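Local atomic coordinates of PduO-type ATP--cob(I)alamin adenosyltransferase (Sulfolobus tokodaii, PDB entry 1WOZ), a protein that probably transfers the adenosyl group of ATP to the cobalt of cob(I)alamin, as PduO-type corrinoid adenosyltransferases do. Residues D32-F37 with R118-R123; R123-A128 with Y145-S150. All coordinates share one frame; numbering follows the deposited sequence.

How the contacts relate
Both contacts belong to the helical bundle of one subunit, and their centres lie about 8 Å apart. Helix 109-134 is common to them. Contact 1 sets residues 118-123 of this helix against helix 23-44. Contact 2 sets residues 123-128, directly following on the same helix, against helix 140-163. In chain order come 32-37, 118-123, 123-128 and 145-150, with Arg123 ending one segment and starting the next. The two contacts also touch each other: Leu34 of contact 1 packs on Val124 and Leu149 of contact 2. Helix 109-134 thus packs antiparallel against both helix 23-44 and helix 140-163 within the bundle. Both contacts also reach the third subunit, so the same helix takes part in building the trimer.

Contact 1 (D32-F37 with R118-R123). With POG ((20S)-2,5,8,11,14,17-hexamethyl-3,6,9,12,15,18-hexaoxahenicosane-1,20-diol), chain B.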
loop_
_atom_site.group_PDB
_atom_site.type_symbol
_atom_site.label_atom_id
_atom_site.label_comp_id
_atom_site.label_asym_id
_atom_site.label_seq_id
_atom_site.Cartn_x
_atom_site.Cartn_y
_atom_site.Cartn_z
ATOM N N ASP A 32 5.090 8.102 7.565
ATOM C CA ASP A 32 6.011 8.025 6.424
ATOM C C ASP A 32 5.352 7.275 5.241
ATOM O O ASP A 32 5.472 7.688 4.080
ATOM C CB ASP A 32 7.314 7.328 6.861
ATOM C CG ASP A 32 8.297 7.124 5.707
ATOM O OD1 ASP A 32 8.481 8.039 4.886
ATOM O OD2 ASP A 32 8.902 6.039 5.633
ATOM N N GLU A 33 4.664 6.173 5.533
ATOM C CA GLU A 33 4.003 5.429 4.464
ATOM C C GLU A 33 2.973 6.343 3.790
ATOM O O GLU A 33 2.902 6.431 2.566
ATOM C CB GLU A 33 3.341 4.152 5.020
ATOM C CG GLU A 33 2.711 3.307 3.900
ATOM C CD GLU A 33 2.103 1.983 4.366
ATOM O OE1 GLU A 33 2.249 1.619 5.545
ATOM O OE2 GLU A 33 1.482 1.289 3.528
ATOM N N LEU A 34 2.167 7.039 4.583
ATOM C CA LEU A 34 1.194 7.968 4.001
ATOM C C LEU A 34 1.913 9.059 3.181
ATOM O O LEU A 34 1.530 9.367 2.047
ATOM C CB LEU A 34 0.352 8.619 5.113
ATOM C CG LEU A 34 -0.537 9.808 4.687
ATOM C CD1 LEU A 34 -1.569 9.364 3.634
ATOM C CD2 LEU A 34 -1.282 10.360 5.923
ATOM N N ASN A 35 2.972 9.624 3.751
ATOM C CA ASN A 35 3.726 10.683 3.084
ATOM C C ASN A 35 4.279 10.200 1.732
ATOM O O ASN A 35 4.317 10.953 0.748
ATOM C CB ASN A 35 4.876 11.139 4.015
ATOM C CG ASN A 35 5.254 12.607 3.821
ATOM O OD1 ASN A 35 4.569 13.359 3.133
ATOM N ND2 ASN A 35 6.351 13.013 4.439
ATOM N N SER A 36 4.707 8.937 1.684
ATOM C CA SER A 36 5.263 8.378 0.456
ATOM C C SER A 36 4.163 8.193 -0.587
ATOM O O SER A 36 4.376 8.497 -1.769
ATOM C CB SER A 36 5.990 7.061 0.752
ATOM O OG SER A 36 7.080 7.306 1.656
ATOM N N PHE A 37 2.985 7.706 -0.181
ATOM C CA PHE A 37 1.890 7.609 -1.166
ATOM C C PHE A 37 1.515 9.017 -1.675
ATOM O O PHE A 37 1.181 9.204 -2.856
ATOM C CB PHE A 37 0.653 6.914 -0.562
ATOM C CG PHE A 37 0.709 5.396 -0.642
ATOM C CD1 PHE A 37 0.432 4.737 -1.836
ATOM C CD2 PHE A 37 1.100 4.641 0.465
ATOM C CE1 PHE A 37 0.549 3.334 -1.935
ATOM C CE2 PHE A 37 1.232 3.242 0.391
ATOM C CZ PHE A 37 0.957 2.578 -0.817
ATOM N N ARG A 118 -5.995 8.221 -0.062
ATOM C CA ARG A 118 -7.069 8.484 0.889
ATOM C C ARG A 118 -7.292 7.272 1.836
ATOM O O ARG A 118 -7.443 7.413 3.064
ATOM C CB ARG A 118 -8.351 8.801 0.088
ATOM C CG ARG A 118 -9.658 8.971 0.896
ATOM C CD ARG A 118 -10.909 8.905 -0.052
ATOM N NE ARG A 118 -10.986 7.597 -0.715
ATOM C CZ ARG A 118 -11.280 6.456 -0.101
ATOM N NH1 ARG A 118 -11.570 6.445 1.205
ATOM N NH2 ARG A 118 -11.184 5.306 -0.768
ATOM N N SER A 119 -7.311 6.075 1.277
ATOM C CA SER A 119 -7.526 4.880 2.107
ATOM C C SER A 119 -6.350 4.635 3.059
ATOM O O SER A 119 -6.529 4.126 4.178
ATOM C CB SER A 119 -7.797 3.652 1.225
ATOM O OG SER A 119 -6.638 3.235 0.537
ATOM N N VAL A 120 -5.148 5.030 2.641
ATOM C CA VAL A 120 -3.993 4.866 3.527
ATOM C C VAL A 120 -4.097 5.911 4.649
ATOM O O VAL A 120 -3.802 5.612 5.812
ATOM C CB VAL A 120 -2.667 4.996 2.743
ATOM C CG1 VAL A 120 -1.435 5.017 3.724
ATOM C CG2 VAL A 120 -2.541 3.788 1.806
ATOM N N ALA A 121 -4.545 7.122 4.310
ATOM C CA ALA A 121 -4.698 8.165 5.332
ATOM C C ALA A 121 -5.698 7.673 6.398
ATOM O O ALA A 121 -5.503 7.877 7.603
ATOM C CB ALA A 121 -5.193 9.462 4.693
ATOM N N ARG A 122 -6.766 7.015 5.948
ATOM C CA ARG A 122 -7.766 6.490 6.867
ATOM C C ARG A 122 -7.184 5.369 7.730
ATOM O O ARG A 122 -7.525 5.260 8.920
ATOM C CB ARG A 122 -9.024 6.041 6.091
ATOM C CG ARG A 122 -9.871 7.261 5.668
ATOM C CD ARG A 122 -11.128 6.900 4.861
ATOM N NE ARG A 122 -12.081 6.025 5.554
ATOM C CZ ARG A 122 -13.099 6.421 6.326
ATOM N NH1 ARG A 122 -13.337 7.705 6.547
ATOM N NH2 ARG A 122 -13.922 5.515 6.850
ATOM N N ARG A 123 -6.253 4.580 7.178
ATOM C CA ARG A 123 -5.630 3.522 7.971
ATOM C C ARG A 123 -4.743 4.162 9.059
ATOM O O ARG A 123 -4.735 3.707 10.221
ATOM C CB ARG A 123 -4.816 2.556 7.083
ATOM C CG ARG A 123 -3.699 1.788 7.847
ATOM C CD ARG A 123 -3.313 0.463 7.184
ATOM N NE ARG A 123 -2.919 0.577 5.775
ATOM C CZ ARG A 123 -1.685 0.837 5.353
ATOM N NH1 ARG A 123 -0.717 1.026 6.244
ATOM N NH2 ARG A 123 -1.408 0.852 4.044
HETATM O OH POG B . 8.611 10.549 8.236
HETATM C C2 POG B . 7.435 11.062 8.868
HETATM C C1 POG B . 6.604 11.886 7.953
HETATM C C3 POG B . 7.858 11.860 10.002
HETATM O O2 POG B . 9.009 11.286 10.627
HETATM C C5 POG B . 9.765 12.325 11.279
#
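Val120 lies between Leu34 and Phe37 and carries much of this contact. Its CG1 packs on the backbone of Leu34, 4.0 Å from Leu34 CA. Its CG2 sits over one face of the Phe37 ring, 4.2 Å from the ring centroid and displaced from the centre toward CD2 and CE2, as a CH-pi contact. Leu34 reaches the other helix with its branch ends. Its CG is anti to the backbone N (chi1 169°), and CD1 comes 3.8 Å from Ala121 CB. Beside this apolar patch, Glu33 extends to meet Arg123 end-on. Arg123 NH1 bonds Glu33 OE1 at 3.1 Å, and Arg123 NH2 bonds Glu33 OE2 at 3.0 Å. Both bonds are nearly straight. The oxygens lie in the guanidinium plane, but the nitrogens stand above the carboxylate plane. Glu33 also pairs with Arg123 of the second subunit, and Arg123 with Glu33 of the third, so the salt bridges continue around the trimer. Asp32 and Asn35, elsewhere on the first helix, adjoin a bound POG molecule. Helices 23-44 and 109-134 run antiparallel here, their segment axes 168° apart. Leu34 continues onto Leu61 of helix 48-69 and Leu149 of helix 140-163.

Contact 2 (R123-A128 with Y145-S150); sequences RVERNA and YLNRLS
Val124 opens the contact by meeting Leu146 across the two helices. Its CG1 lies 3.9 Å from Leu146 CD1, and the two side chains cross at about a right angle. Val124 also packs on Leu34 and Asp30 of helix 23-44, with CG2 as the branch turned to Leu34.

Glu125 follows and has the largest buried area here. Its CB faces Leu146 CB at 4.2 Å. The chain then runs out extended, with CG anti to the backbone N (chi1 178°), and brings the carboxylate to Asn147. Asn147 ND2 donates to Glu125 OE2 at 3.0 Å, with an N-H...O angle of 162°. The donor comes on the syn side of the carboxylate, 22° out of its plane. The amide and carboxylate planes stand almost perpendicular. The other oxygen, Glu125 OE1, accepts from a water at 2.7 Å. The same water donates to Leu146 O at 2.8 Å and so bridges the two helices. Lys20 of the third subunit forms a salt bridge with Glu125 OE2, which therefore has two partners. The lysine probably helps to stabilise the negative charge.

One turn further on, Ala128 closes the apolar strip. Its CB lies 4.2 Å from Leu146 CD1. Leu146 CD1 thus rests among Val124, Glu125 and Ala128.

Helices 109-134 and 140-163 are consecutive in the chain and form an antiparallel helical hairpin. Their segment axes approach to 9.2 Å. With helices 23-44, 48-69 and 79-96 the hairpin makes up a five-helix bundle, the fold of PduO-type adenosyltransferases, which assemble as trimers.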
loop_
_atom_site.group_PDB
_atom_site.type_symbol
_atom_site.label_atom_id
_atom_site.label_comp_id
_atom_site.label_asym_id
_atom_site.label_seq_id
_atom_site.Cartn_x
_atom_site.Cartn_y
_atom_site.Cartn_z
ATOM N N ARG A 123 -6.253 4.580 7.178
ATOM C CA ARG A 123 -5.630 3.522 7.971
ATOM C C ARG A 123 -4.743 4.162 9.059
ATOM O O ARG A 123 -4.735 3.707 10.221
ATOM C CB ARG A 123 -4.816 2.556 7.083
ATOM C CG ARG A 123 -3.699 1.788 7.847
ATOM C CD ARG A 123 -3.313 0.463 7.184
ATOM N NE ARG A 123 -2.919 0.577 5.775
ATOM C CZ ARG A 123 -1.685 0.837 5.353
ATOM N NH1 ARG A 123 -0.717 1.026 6.244
ATOM N NH2 ARG A 123 -1.408 0.852 4.044
ATOM N N VAL A 124 -4.017 5.220 8.700
ATOM C CA VAL A 124 -3.173 5.925 9.669
ATOM C C VAL A 124 -4.070 6.563 10.743
ATOM O O VAL A 124 -3.738 6.537 11.934
ATOM C CB VAL A 124 -2.315 7.037 8.990
ATOM C CG1 VAL A 124 -1.422 7.756 10.057
ATOM C CG2 VAL A 124 -1.438 6.411 7.892
ATOM N N GLU A 125 -5.208 7.117 10.328
ATOM C CA GLU A 125 -6.149 7.725 11.288
ATOM C C GLU A 125 -6.628 6.689 12.319
ATOM O O GLU A 125 -6.617 6.959 13.532
ATOM C CB GLU A 125 -7.366 8.320 10.563
ATOM C CG GLU A 125 -8.387 8.927 11.547
ATOM C CD GLU A 125 -9.680 9.376 10.892
ATOM O OE1 GLU A 125 -9.830 9.228 9.654
ATOM O OE2 GLU A 125 -10.555 9.890 11.627
ATOM N N ARG A 126 -7.050 5.508 11.850
ATOM C CA ARG A 126 -7.483 4.445 12.768
ATOM C C ARG A 126 -6.343 4.015 13.687
ATOM O O ARG A 126 -6.545 3.843 14.890
ATOM C CB ARG A 126 -7.998 3.206 12.015
ATOM C CG ARG A 126 -9.332 3.382 11.266
ATOM C CD ARG A 126 -9.842 2.007 10.801
ATOM N NE ARG A 126 -8.835 1.239 10.055
ATOM C CZ ARG A 126 -8.505 1.445 8.771
ATOM N NH1 ARG A 126 -9.090 2.398 8.058
ATOM N NH2 ARG A 126 -7.590 0.679 8.190
ATOM N N ASN A 127 -5.153 3.803 13.134
ATOM C CA ASN A 127 -4.012 3.423 13.969
ATOM C C ASN A 127 -3.716 4.514 15.017
ATOM O O ASN A 127 -3.404 4.209 16.170
ATOM C CB ASN A 127 -2.764 3.171 13.110
ATOM C CG ASN A 127 -2.922 1.970 12.191
ATOM O OD1 ASN A 127 -3.893 1.219 12.297
ATOM N ND2 ASN A 127 -1.964 1.781 11.288
ATOM N N ALA A 128 -3.823 5.782 14.622
ATOM C CA ALA A 128 -3.574 6.880 15.553
ATOM C C ALA A 128 -4.480 6.780 16.777
ATOM O O ALA A 128 -4.034 7.007 17.909
ATOM C CB ALA A 128 -3.772 8.228 14.857
ATOM N N TYR A 145 -6.504 16.343 12.139
ATOM C CA TYR A 145 -5.841 16.694 10.888
ATOM C C TYR A 145 -5.965 15.515 9.897
ATOM O O TYR A 145 -6.354 15.704 8.732
ATOM C CB TYR A 145 -4.352 17.003 11.134
ATOM C CG TYR A 145 -3.603 17.476 9.908
ATOM C CD1 TYR A 145 -3.450 18.836 9.636
ATOM C CD2 TYR A 145 -3.053 16.560 9.006
ATOM C CE1 TYR A 145 -2.772 19.270 8.507
ATOM C CE2 TYR A 145 -2.372 16.984 7.875
ATOM C CZ TYR A 145 -2.230 18.330 7.627
ATOM O OH TYR A 145 -1.555 18.758 6.512
ATOM N N LEU A 146 -5.647 14.318 10.379
ATOM C CA LEU A 146 -5.701 13.109 9.557
ATOM C C LEU A 146 -7.111 12.858 9.014
ATOM O O LEU A 146 -7.268 12.462 7.856
ATOM C CB LEU A 146 -5.212 11.908 10.370
ATOM C CG LEU A 146 -3.692 11.892 10.637
ATOM C CD1 LEU A 146 -3.378 10.755 11.582
ATOM C CD2 LEU A 146 -2.889 11.747 9.302
ATOM N N ASN A 147 -8.126 13.096 9.847
ATOM C CA ASN A 147 -9.524 12.925 9.435
ATOM C C ASN A 147 -9.874 13.901 8.309
ATOM O O ASN A 147 -10.484 13.506 7.302
ATOM C CB ASN A 147 -10.447 13.107 10.655
ATOM C CG ASN A 147 -11.948 12.992 10.308
ATOM O OD1 ASN A 147 -12.589 13.979 9.955
ATOM N ND2 ASN A 147 -12.496 11.786 10.418
ATOM N N ARG A 148 -9.478 15.163 8.451
ATOM C CA ARG A 148 -9.759 16.181 7.432
ATOM C C ARG A 148 -8.982 15.905 6.158
ATOM O O ARG A 148 -9.435 16.239 5.062
ATOM C CB ARG A 148 -9.336 17.578 7.899
ATOM C CG ARG A 148 -10.307 18.365 8.784
ATOM C CD ARG A 148 -11.522 17.616 9.249
ATOM N NE ARG A 148 -12.235 18.421 10.243
ATOM C CZ ARG A 148 -12.838 17.923 11.309
ATOM N NH1 ARG A 148 -12.833 16.624 11.520
ATOM N NH2 ARG A 148 -13.409 18.730 12.192
ATOM N N LEU A 149 -7.783 15.342 6.305
ATOM C CA LEU A 149 -6.976 15.061 5.128
ATOM C C LEU A 149 -7.650 14.053 4.209
ATOM O O LEU A 149 -7.620 14.210 2.986
ATOM C CB LEU A 149 -5.595 14.545 5.546
ATOM C CG LEU A 149 -4.670 14.074 4.425
ATOM C CD1 LEU A 149 -4.395 15.185 3.457
ATOM C CD2 LEU A 149 -3.342 13.596 5.070
ATOM N N SER A 150 -8.232 13.004 4.771
ATOM C CA SER A 150 -8.865 12.036 3.891
ATOM C C SER A 150 -10.044 12.663 3.120
ATOM O O SER A 150 -10.281 12.310 1.959
ATOM C CB SER A 150 -9.296 10.795 4.671
ATOM O OG SER A 150 -10.302 11.090 5.615
HETATM O O HOH W 1 -8.382 9.961 7.496
#